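Long-range contact in protein similar to metal-dependent hydrolase (Staphylococcus aureus subsp. aureus Mu50, PDB 3ESH), which is probably a metal-dependent hydrolase of the metallo-beta-lactamase superfamily, its substrate not established: residues A22-Y36 against P209-Y222. Sequence-based numbering, arbitrary orientation.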
ATOM      1  N   ALA A  22     -20.456 -16.278 -16.566  1.00 33.87           N
ATOM      2  CA  ALA A  22     -19.192 -16.091 -15.866  1.00 33.97           C
ATOM      3  C   ALA A  22     -18.158 -15.408 -16.752  1.00 32.83           C
ATOM      4  O   ALA A  22     -17.275 -14.678 -16.265  1.00 32.31           O
ATOM      5  CB  ALA A  22     -18.661 -17.435 -15.372  1.00 34.90           C
HETATM    6  N   MSE A  23     -18.265 -15.646 -18.056  1.00 31.27           N
HETATM    7  CA  MSE A  23     -17.329 -15.038 -19.005  1.00 32.74           C
HETATM    8  C   MSE A  23     -17.686 -13.596 -19.338  1.00 30.99           C
HETATM    9  O   MSE A  23     -16.888 -12.903 -19.964  1.00 33.02           O
HETATM   10  CB  MSE A  23     -17.265 -15.845 -20.303  1.00 30.19           C
HETATM   11  CG  MSE A  23     -16.587 -17.172 -20.185  1.00 32.59           C
HETATM   12 SE   MSE A  23     -14.676 -17.027 -19.823  1.00 29.57          SE
HETATM   13  CE  MSE A  23     -14.169 -16.169 -21.433  1.00 23.39           C
ATOM     14  N   PHE A  24     -18.873 -13.140 -18.928  1.00 30.66           N
ATOM     15  CA  PHE A  24     -19.289 -11.769 -19.238  1.00 30.11           C
ATOM     16  C   PHE A  24     -19.672 -10.930 -18.029  1.00 31.86           C
ATOM     17  O   PHE A  24     -20.092  -9.779 -18.157  1.00 30.98           O
ATOM     18  CB  PHE A  24     -20.430 -11.783 -20.256  1.00 27.91           C
ATOM     19  CG  PHE A  24     -19.987 -12.111 -21.652  1.00 28.73           C
ATOM     20  CD1 PHE A  24     -20.248 -13.355 -22.209  1.00 25.89           C
ATOM     21  CD2 PHE A  24     -19.297 -11.168 -22.408  1.00 27.17           C
ATOM     22  CE1 PHE A  24     -19.827 -13.659 -23.500  1.00 26.92           C
ATOM     23  CE2 PHE A  24     -18.866 -11.457 -23.698  1.00 28.02           C
ATOM     24  CZ  PHE A  24     -19.130 -12.704 -24.250  1.00 27.46           C
ATOM     25  N   GLY A  25     -19.514 -11.527 -16.855  1.00 31.64           N
ATOM     26  CA  GLY A  25     -19.788 -10.842 -15.618  1.00 34.56           C
ATOM     27  C   GLY A  25     -21.089 -10.068 -15.535  1.00 33.59           C
ATOM     28  O   GLY A  25     -22.170 -10.642 -15.583  1.00 35.86           O
ATOM     29  N   VAL A  26     -20.975  -8.752 -15.399  1.00 34.61           N
ATOM     30  CA  VAL A  26     -22.132  -7.880 -15.258  1.00 35.00           C
ATOM     31  C   VAL A  26     -23.005  -7.702 -16.495  1.00 36.14           C
ATOM     32  O   VAL A  26     -24.143  -7.265 -16.382  1.00 38.39           O
ATOM     33  CB  VAL A  26     -21.711  -6.487 -14.769  1.00 34.39           C
ATOM     34  CG1 VAL A  26     -20.877  -6.627 -13.499  1.00 35.25           C
ATOM     35  CG2 VAL A  26     -20.941  -5.742 -15.865  1.00 30.57           C
ATOM     36  N   VAL A  27     -22.488  -8.029 -17.670  1.00 36.33           N
ATOM     37  CA  VAL A  27     -23.263  -7.879 -18.892  1.00 37.70           C
ATOM     38  C   VAL A  27     -24.434  -8.856 -18.916  1.00 39.33           C
ATOM     39  O   VAL A  27     -24.237 -10.077 -18.895  1.00 41.13           O
ATOM     40  CB  VAL A  27     -22.381  -8.114 -20.148  1.00 37.44           C
ATOM     41  CG1 VAL A  27     -23.217  -7.977 -21.411  1.00 37.16           C
ATOM     42  CG2 VAL A  27     -21.244  -7.116 -20.173  1.00 35.85           C
ATOM     43  N   PRO A  28     -25.672  -8.335 -18.967  1.00 39.97           N
ATOM     44  CA  PRO A  28     -26.869  -9.179 -18.996  1.00 40.28           C
ATOM     45  C   PRO A  28     -26.788 -10.127 -20.192  1.00 40.63           C
ATOM     46  O   PRO A  28     -26.229  -9.767 -21.226  1.00 40.98           O
ATOM     47  CB  PRO A  28     -28.003  -8.174 -19.154  1.00 39.90           C
ATOM     48  CG  PRO A  28     -27.416  -6.893 -18.597  1.00 41.22           C
ATOM     49  CD  PRO A  28     -26.026  -6.920 -19.131  1.00 39.15           C
ATOM     50  N   LYS A  29     -27.345 -11.328 -20.064  1.00 41.26           N
ATOM     51  CA  LYS A  29     -27.316 -12.305 -21.161  1.00 42.60           C
ATOM     52  C   LYS A  29     -27.905 -11.805 -22.482  1.00 43.50           C
ATOM     53  O   LYS A  29     -27.336 -12.063 -23.551  1.00 42.50           O
ATOM     54  CB  LYS A  29     -28.020 -13.603 -20.759  1.00 41.50           C
ATOM     55  CG  LYS A  29     -27.819 -14.709 -21.780  1.00 39.54           C
ATOM     56  CD  LYS A  29     -28.417 -16.011 -21.325  1.00 38.53           C
ATOM     57  CE  LYS A  29     -28.314 -17.066 -22.396  1.00 35.63           C
ATOM     58  NZ  LYS A  29     -28.957 -18.332 -21.946  1.00 35.51           N
ATOM     59  N   PRO A  30     -29.061 -11.115 -22.433  1.00 43.88           N
ATOM     60  CA  PRO A  30     -29.699 -10.589 -23.644  1.00 44.81           C
ATOM     61  C   PRO A  30     -28.704  -9.828 -24.515  1.00 45.24           C
ATOM     62  O   PRO A  30     -28.769  -9.895 -25.737  1.00 45.91           O
ATOM     63  CB  PRO A  30     -30.794  -9.688 -23.087  1.00 43.71           C
ATOM     64  CG  PRO A  30     -31.220 -10.434 -21.874  1.00 45.21           C
ATOM     65  CD  PRO A  30     -29.908 -10.872 -21.254  1.00 44.56           C
ATOM     66  N   LEU A  31     -27.787  -9.108 -23.873  1.00 44.17           N
ATOM     67  CA  LEU A  31     -26.769  -8.352 -24.593  1.00 43.54           C
ATOM     68  C   LEU A  31     -25.579  -9.204 -25.038  1.00 43.06           C
ATOM     69  O   LEU A  31     -25.192  -9.143 -26.208  1.00 43.99           O
ATOM     70  CB  LEU A  31     -26.248  -7.189 -23.752  1.00 44.65           C
ATOM     71  CG  LEU A  31     -27.268  -6.129 -23.334  1.00 46.03           C
ATOM     72  CD1 LEU A  31     -26.549  -5.024 -22.555  1.00 44.34           C
ATOM     73  CD2 LEU A  31     -27.958  -5.567 -24.567  1.00 45.18           C
ATOM     74  N   TRP A  32     -24.989  -9.995 -24.139  1.00 41.10           N
ATOM     75  CA  TRP A  32     -23.850 -10.798 -24.569  1.00 38.68           C
ATOM     76  C   TRP A  32     -24.210 -11.978 -25.463  1.00 37.60           C
ATOM     77  O   TRP A  32     -23.401 -12.372 -26.301  1.00 36.71           O
ATOM     78  CB  TRP A  32     -22.954 -11.280 -23.388  1.00 35.92           C
ATOM     79  CG  TRP A  32     -23.537 -12.282 -22.433  1.00 33.69           C
ATOM     80  CD1 TRP A  32     -24.101 -12.022 -21.222  1.00 32.80           C
ATOM     81  CD2 TRP A  32     -23.639 -13.702 -22.626  1.00 33.51           C
ATOM     82  NE1 TRP A  32     -24.557 -13.183 -20.650  1.00 30.99           N
ATOM     83  CE2 TRP A  32     -24.295 -14.231 -21.491  1.00 32.91           C
ATOM     84  CE3 TRP A  32     -23.253 -14.576 -23.653  1.00 34.62           C
ATOM     85  CZ2 TRP A  32     -24.574 -15.599 -21.350  1.00 33.82           C
ATOM     86  CZ3 TRP A  32     -23.529 -15.942 -23.511  1.00 35.48           C
ATOM     87  CH2 TRP A  32     -24.185 -16.434 -22.372  1.00 33.77           C
ATOM     88  N   SER A  33     -25.411 -12.534 -25.316  1.00 37.49           N
ATOM     89  CA  SER A  33     -25.797 -13.673 -26.155  1.00 39.84           C
ATOM     90  C   SER A  33     -25.856 -13.282 -27.640  1.00 40.43           C
ATOM     91  O   SER A  33     -25.737 -14.134 -28.523  1.00 40.38           O
ATOM     92  CB  SER A  33     -27.142 -14.259 -25.714  1.00 38.18           C
ATOM     93  OG  SER A  33     -28.169 -13.297 -25.768  1.00 43.11           O
ATOM     94  N   LYS A  34     -26.028 -11.992 -27.906  1.00 41.14           N
ATOM     95  CA  LYS A  34     -26.073 -11.486 -29.267  1.00 42.36           C
ATOM     96  C   LYS A  34     -24.668 -11.237 -29.806  1.00 42.74           C
ATOM     97  O   LYS A  34     -24.488 -11.061 -31.000  1.00 42.89           O
ATOM     98  CB  LYS A  34     -26.887 -10.192 -29.321  1.00 44.60           C
ATOM     99  CG  LYS A  34     -28.375 -10.399 -29.071  1.00 47.73           C
ATOM    100  CD  LYS A  34     -29.165  -9.100 -29.044  1.00 51.36           C
ATOM    101  CE  LYS A  34     -30.621  -9.389 -28.686  1.00 53.28           C
ATOM    102  NZ  LYS A  34     -31.391  -8.158 -28.370  1.00 54.67           N
ATOM    103  N   GLN A  35     -23.670 -11.217 -28.920  1.00 43.10           N
ATOM    104  CA  GLN A  35     -22.280 -10.991 -29.334  1.00 41.35           C
ATOM    105  C   GLN A  35     -21.465 -12.297 -29.376  1.00 41.43           C
ATOM    106  O   GLN A  35     -20.446 -12.379 -30.066  1.00 40.22           O
ATOM    107  CB  GLN A  35     -21.597 -10.006 -28.392  1.00 40.36           C
ATOM    108  CG  GLN A  35     -22.289  -8.666 -28.244  1.00 41.49           C
ATOM    109  CD  GLN A  35     -22.527  -7.959 -29.574  1.00 42.62           C
ATOM    110  OE1 GLN A  35     -21.631  -7.880 -30.429  1.00 41.83           O
ATOM    111  NE2 GLN A  35     -23.742  -7.432 -29.750  1.00 43.63           N
ATOM    112  N   TYR A  36     -21.916 -13.312 -28.642  1.00 40.12           N
ATOM    113  CA  TYR A  36     -21.217 -14.587 -28.595  1.00 40.70           C
ATOM    114  C   TYR A  36     -22.279 -15.653 -28.389  1.00 41.13           C
ATOM    115  O   TYR A  36     -23.210 -15.448 -27.621  1.00 42.98           O
ATOM    116  CB  TYR A  36     -20.218 -14.611 -27.427  1.00 38.71           C
ATOM    117  CG  TYR A  36     -18.994 -15.472 -27.683  1.00 34.85           C
ATOM    118  CD1 TYR A  36     -17.870 -14.935 -28.285  1.00 32.50           C
ATOM    119  CD2 TYR A  36     -18.989 -16.840 -27.384  1.00 29.48           C
ATOM    120  CE1 TYR A  36     -16.763 -15.726 -28.585  1.00 32.89           C
ATOM    121  CE2 TYR A  36     -17.902 -17.629 -27.680  1.00 29.79           C
ATOM    122  CZ  TYR A  36     -16.788 -17.072 -28.283  1.00 31.46           C
ATOM    123  OH  TYR A  36     -15.697 -17.851 -28.591  1.00 30.82           O
ATOM    124  N   PRO A 209     -10.348 -11.545 -23.833  1.00 43.25           N
ATOM    125  CA  PRO A 209     -10.590 -12.933 -24.246  1.00 42.53           C
ATOM    126  C   PRO A 209     -11.040 -13.140 -25.683  1.00 42.39           C
ATOM    127  O   PRO A 209     -10.419 -13.888 -26.436  1.00 43.69           O
ATOM    128  CB  PRO A 209     -11.645 -13.418 -23.253  1.00 43.28           C
ATOM    129  CG  PRO A 209     -11.486 -12.513 -22.087  1.00 43.84           C
ATOM    130  CD  PRO A 209     -11.253 -11.185 -22.732  1.00 42.26           C
ATOM    131  N   THR A 210     -12.136 -12.492 -26.039  1.00 41.87           N
ATOM    132  CA  THR A 210     -12.704 -12.597 -27.376  1.00 41.71           C
ATOM    133  C   THR A 210     -13.073 -11.217 -27.891  1.00 41.05           C
ATOM    134  O   THR A 210     -13.063 -10.245 -27.139  1.00 42.24           O
ATOM    135  CB  THR A 210     -13.988 -13.451 -27.368  1.00 41.06           C
ATOM    136  OG1 THR A 210     -15.038 -12.739 -26.695  1.00 41.58           O
ATOM    137  CG2 THR A 210     -13.742 -14.757 -26.641  1.00 42.00           C
ATOM    138  N   THR A 211     -13.410 -11.145 -29.172  1.00 39.14           N
ATOM    139  CA  THR A 211     -13.794  -9.884 -29.785  1.00 38.15           C
ATOM    140  C   THR A 211     -15.021  -9.284 -29.120  1.00 35.96           C
ATOM    141  O   THR A 211     -15.266  -8.087 -29.223  1.00 36.32           O
ATOM    142  CB  THR A 211     -14.089 -10.066 -31.265  1.00 39.18           C
ATOM    143  OG1 THR A 211     -15.060 -11.099 -31.425  1.00 39.46           O
ATOM    144  CG2 THR A 211     -12.817 -10.433 -32.025  1.00 38.45           C
ATOM    145  N   ALA A 212     -15.788 -10.108 -28.423  1.00 36.48           N
ATOM    146  CA  ALA A 212     -16.982  -9.618 -27.744  1.00 37.07           C
ATOM    147  C   ALA A 212     -16.660  -8.881 -26.438  1.00 38.66           C
ATOM    148  O   ALA A 212     -17.546  -8.280 -25.833  1.00 39.62           O
ATOM    149  CB  ALA A 212     -17.936 -10.768 -27.466  1.00 36.59           C
ATOM    150  N   HIS A 213     -15.397  -8.927 -26.010  1.00 38.68           N
ATOM    151  CA  HIS A 213     -14.987  -8.255 -24.788  1.00 39.26           C
ATOM    152  C   HIS A 213     -14.264  -6.927 -25.038  1.00 39.88           C
ATOM    153  O   HIS A 213     -13.563  -6.421 -24.164  1.00 39.93           O
ATOM    154  CB  HIS A 213     -14.088  -9.164 -23.949  1.00 38.58           C
ATOM    155  CG  HIS A 213     -14.788 -10.376 -23.414  1.00 39.80           C
ATOM    156  ND1 HIS A 213     -14.959 -11.523 -24.154  1.00 38.40           N
ATOM    157  CD2 HIS A 213     -15.384 -10.602 -22.219  1.00 38.32           C
ATOM    158  CE1 HIS A 213     -15.631 -12.410 -23.438  1.00 38.14           C
ATOM    159  NE2 HIS A 213     -15.898 -11.874 -22.263  1.00 36.23           N
ATOM    160  N   LYS A 214     -14.445  -6.360 -26.223  1.00 39.39           N
ATOM    161  CA  LYS A 214     -13.793  -5.106 -26.545  1.00 39.38           C
ATOM    162  C   LYS A 214     -14.184  -3.959 -25.615  1.00 37.90           C
ATOM    163  O   LYS A 214     -13.350  -3.124 -25.276  1.00 38.43           O
ATOM    164  CB  LYS A 214     -14.078  -4.698 -27.984  1.00 40.19           C
ATOM    165  CG  LYS A 214     -13.212  -3.561 -28.419  1.00 43.32           C
ATOM    166  CD  LYS A 214     -13.706  -2.925 -29.694  1.00 44.90           C
ATOM    167  CE  LYS A 214     -12.986  -1.618 -29.928  1.00 47.54           C
ATOM    168  NZ  LYS A 214     -13.662  -0.816 -30.988  1.00 52.03           N
ATOM    169  N   ASN A 215     -15.449  -3.898 -25.211  1.00 36.54           N
ATOM    170  CA  ASN A 215     -15.880  -2.835 -24.301  1.00 37.45           C
ATOM    171  C   ASN A 215     -15.106  -3.031 -22.989  1.00 37.60           C
ATOM    172  O   ASN A 215     -15.192  -4.082 -22.361  1.00 38.76           O
ATOM    173  CB  ASN A 215     -17.380  -2.931 -24.032  1.00 37.19           C
ATOM    174  CG  ASN A 215     -17.899  -1.774 -23.192  1.00 37.75           C
ATOM    175  OD1 ASN A 215     -17.289  -1.395 -22.187  1.00 36.46           O
ATOM    176  ND2 ASN A 215     -19.043  -1.212 -23.596  1.00 38.16           N
ATOM    177  N   PRO A 216     -14.355  -2.014 -22.554  1.00 37.86           N
ATOM    178  CA  PRO A 216     -13.602  -2.173 -21.313  1.00 38.15           C
ATOM    179  C   PRO A 216     -14.436  -2.635 -20.117  1.00 38.30           C
ATOM    180  O   PRO A 216     -13.917  -3.328 -19.223  1.00 39.25           O
ATOM    181  CB  PRO A 216     -12.960  -0.798 -21.121  1.00 37.41           C
ATOM    182  CG  PRO A 216     -13.920   0.118 -21.770  1.00 38.40           C
ATOM    183  CD  PRO A 216     -14.298  -0.625 -23.032  1.00 37.28           C
ATOM    184  N   LEU A 217     -15.717  -2.272 -20.101  1.00 35.94           N
ATOM    185  CA  LEU A 217     -16.600  -2.661 -19.005  1.00 34.18           C
ATOM    186  C   LEU A 217     -17.027  -4.132 -19.059  1.00 35.38           C
ATOM    187  O   LEU A 217     -17.559  -4.671 -18.086  1.00 36.12           O
ATOM    188  CB  LEU A 217     -17.842  -1.780 -18.990  1.00 30.73           C
ATOM    189  CG  LEU A 217     -17.608  -0.290 -18.716  1.00 33.60           C
ATOM    190  CD1 LEU A 217     -18.932   0.455 -18.738  1.00 32.93           C
ATOM    191  CD2 LEU A 217     -16.902  -0.112 -17.383  1.00 29.28           C
ATOM    192  N   TRP A 218     -16.800  -4.782 -20.193  1.00 35.98           N
ATOM    193  CA  TRP A 218     -17.181  -6.175 -20.355  1.00 36.49           C
ATOM    194  C   TRP A 218     -16.042  -7.117 -19.962  1.00 36.43           C
ATOM    195  O   TRP A 218     -15.348  -7.649 -20.827  1.00 38.02           O
ATOM    196  CB  TRP A 218     -17.597  -6.438 -21.811  1.00 36.53           C
ATOM    197  CG  TRP A 218     -18.945  -5.852 -22.201  1.00 37.72           C
ATOM    198  CD1 TRP A 218     -19.465  -4.650 -21.806  1.00 37.22           C
ATOM    199  CD2 TRP A 218     -19.904  -6.424 -23.103  1.00 37.20           C
ATOM    200  NE1 TRP A 218     -20.684  -4.439 -22.408  1.00 38.02           N
ATOM    201  CE2 TRP A 218     -20.977  -5.510 -23.211  1.00 39.08           C
ATOM    202  CE3 TRP A 218     -19.959  -7.612 -23.836  1.00 37.90           C
ATOM    203  CZ2 TRP A 218     -22.086  -5.747 -24.017  1.00 39.27           C
ATOM    204  CZ3 TRP A 218     -21.067  -7.852 -24.645  1.00 38.38           C
ATOM    205  CH2 TRP A 218     -22.114  -6.918 -24.727  1.00 39.36           C
ATOM    206  N   VAL A 219     -15.850  -7.317 -18.657  1.00 36.49           N
ATOM    207  CA  VAL A 219     -14.803  -8.209 -18.171  1.00 34.02           C
ATOM    208  C   VAL A 219     -15.420  -9.473 -17.574  1.00 32.86           C
ATOM    209  O   VAL A 219     -16.550  -9.448 -17.085  1.00 31.58           O
ATOM    210  CB  VAL A 219     -13.916  -7.518 -17.105  1.00 34.20           C
ATOM    211  CG1 VAL A 219     -13.265  -6.297 -17.693  1.00 35.58           C
ATOM    212  CG2 VAL A 219     -14.744  -7.142 -15.881  1.00 34.97           C
ATOM    213  N   THR A 220     -14.688 -10.580 -17.613  1.00 33.23           N
ATOM    214  CA  THR A 220     -15.208 -11.831 -17.073  1.00 32.30           C
ATOM    215  C   THR A 220     -15.330 -11.758 -15.548  1.00 30.67           C
ATOM    216  O   THR A 220     -14.668 -10.936 -14.894  1.00 30.75           O
ATOM    217  CB  THR A 220     -14.295 -13.033 -17.406  1.00 33.07           C
ATOM    218  OG1 THR A 220     -13.230 -13.101 -16.457  1.00 32.54           O
ATOM    219  CG2 THR A 220     -13.717 -12.894 -18.804  1.00 31.25           C
ATOM    220  N   ALA A 221     -16.178 -12.620 -14.984  1.00 32.63           N
ATOM    221  CA  ALA A 221     -16.352 -12.664 -13.543  1.00 31.76           C
ATOM    222  C   ALA A 221     -15.149 -13.390 -12.918  1.00 33.10           C
ATOM    223  O   ALA A 221     -14.944 -13.345 -11.699  1.00 31.26           O
ATOM    224  CB  ALA A 221     -17.621 -13.385 -13.198  1.00 32.71           C
ATOM    225  N   TYR A 222     -14.360 -14.055 -13.766  1.00 34.96           N
ATOM    226  CA  TYR A 222     -13.166 -14.785 -13.325  1.00 35.72           C
ATOM    227  C   TYR A 222     -12.084 -13.821 -12.872  1.00 37.36           C
ATOM    228  O   TYR A 222     -11.243 -14.168 -12.038  1.00 39.07           O
ATOM    229  CB  TYR A 222     -12.603 -15.647 -14.458  1.00 38.22           C
ATOM    230  CG  TYR A 222     -13.477 -16.813 -14.860  1.00 39.57           C
ATOM    231  CD1 TYR A 222     -13.795 -17.819 -13.952  1.00 41.60           C
ATOM    232  CD2 TYR A 222     -13.998 -16.904 -16.147  1.00 40.63           C
ATOM    233  CE1 TYR A 222     -14.617 -18.889 -14.311  1.00 42.51           C
ATOM    234  CE2 TYR A 222     -14.821 -17.971 -16.522  1.00 43.18           C
ATOM    235  CZ  TYR A 222     -15.124 -18.957 -15.593  1.00 41.42           C
ATOM    236  OH  TYR A 222     -15.939 -19.999 -15.949  1.00 45.04           O
TER
HETATM  237  O   HOH W   1     -18.051  -7.504 -15.457  1.00 39.01           O
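Met23 lies beside Thr220 and Gly25 beside Ala221, their CA atoms 4.3 and 4.4 Å apart, and here helix 20-24 lends two successive carbonyls to the loop 209-222. Ala22 O takes the N-H of Ala221, N to O 2.7 Å, while the next carbonyl, Met23 O, receives His213 NE2 in the plane of the imidazole, also at 2.7 Å and nearly straight at 163°. ND1, across the same ring, pairs with Thr210 OG1, so bonds at both nitrogens fix its rotation. Its two faces are covered as well: Pro209 CG sits over the centre of one, and the Phe24 ring lies against the other, almost parallel but slid so far that overlap is slight. Phe24 CE2 approaches His213 NE2 to 3.3 Å, and Phe24 CZ meets the methyl of Ala212 at the ring edge.

Trp218 completes the aromatic cluster: Phe24 CD2 meets Trp218 CE3, the two ring planes nearly perpendicular (88°). With CG anti to its carbonyl carbon (chi1 -73°), the indole turns one face to Val27, which lays CG2 over the five-membered ring and CG1 over the six-membered one; Gln35 CG passes 3.9 Å from Trp218 CZ3. Farther along, selenomethionine Met23, its chain bent twice, brings SE to the edge of the Tyr222 ring, 3.4 Å from CE2, a Met-aromatic contact. Thr210 CG2 packs on Tyr36 CE1, while Tyr36 OH is bonded to Asn45 O and Glu253 N. A water links Val26 N to Val219 O.

The example illustrates how a short helix and the turn after it can be fastened to a loop far away in sequence by backbone carbonyls and an aromatic cluster. Strand 43-47 packs against Met23, Trp32 and Tyr36, Val219 touches helix 226-242 at Ser229 and Lys233, and a second subunit places its Gly25 on Ala221 and its Val26 on Ala22 and Tyr222.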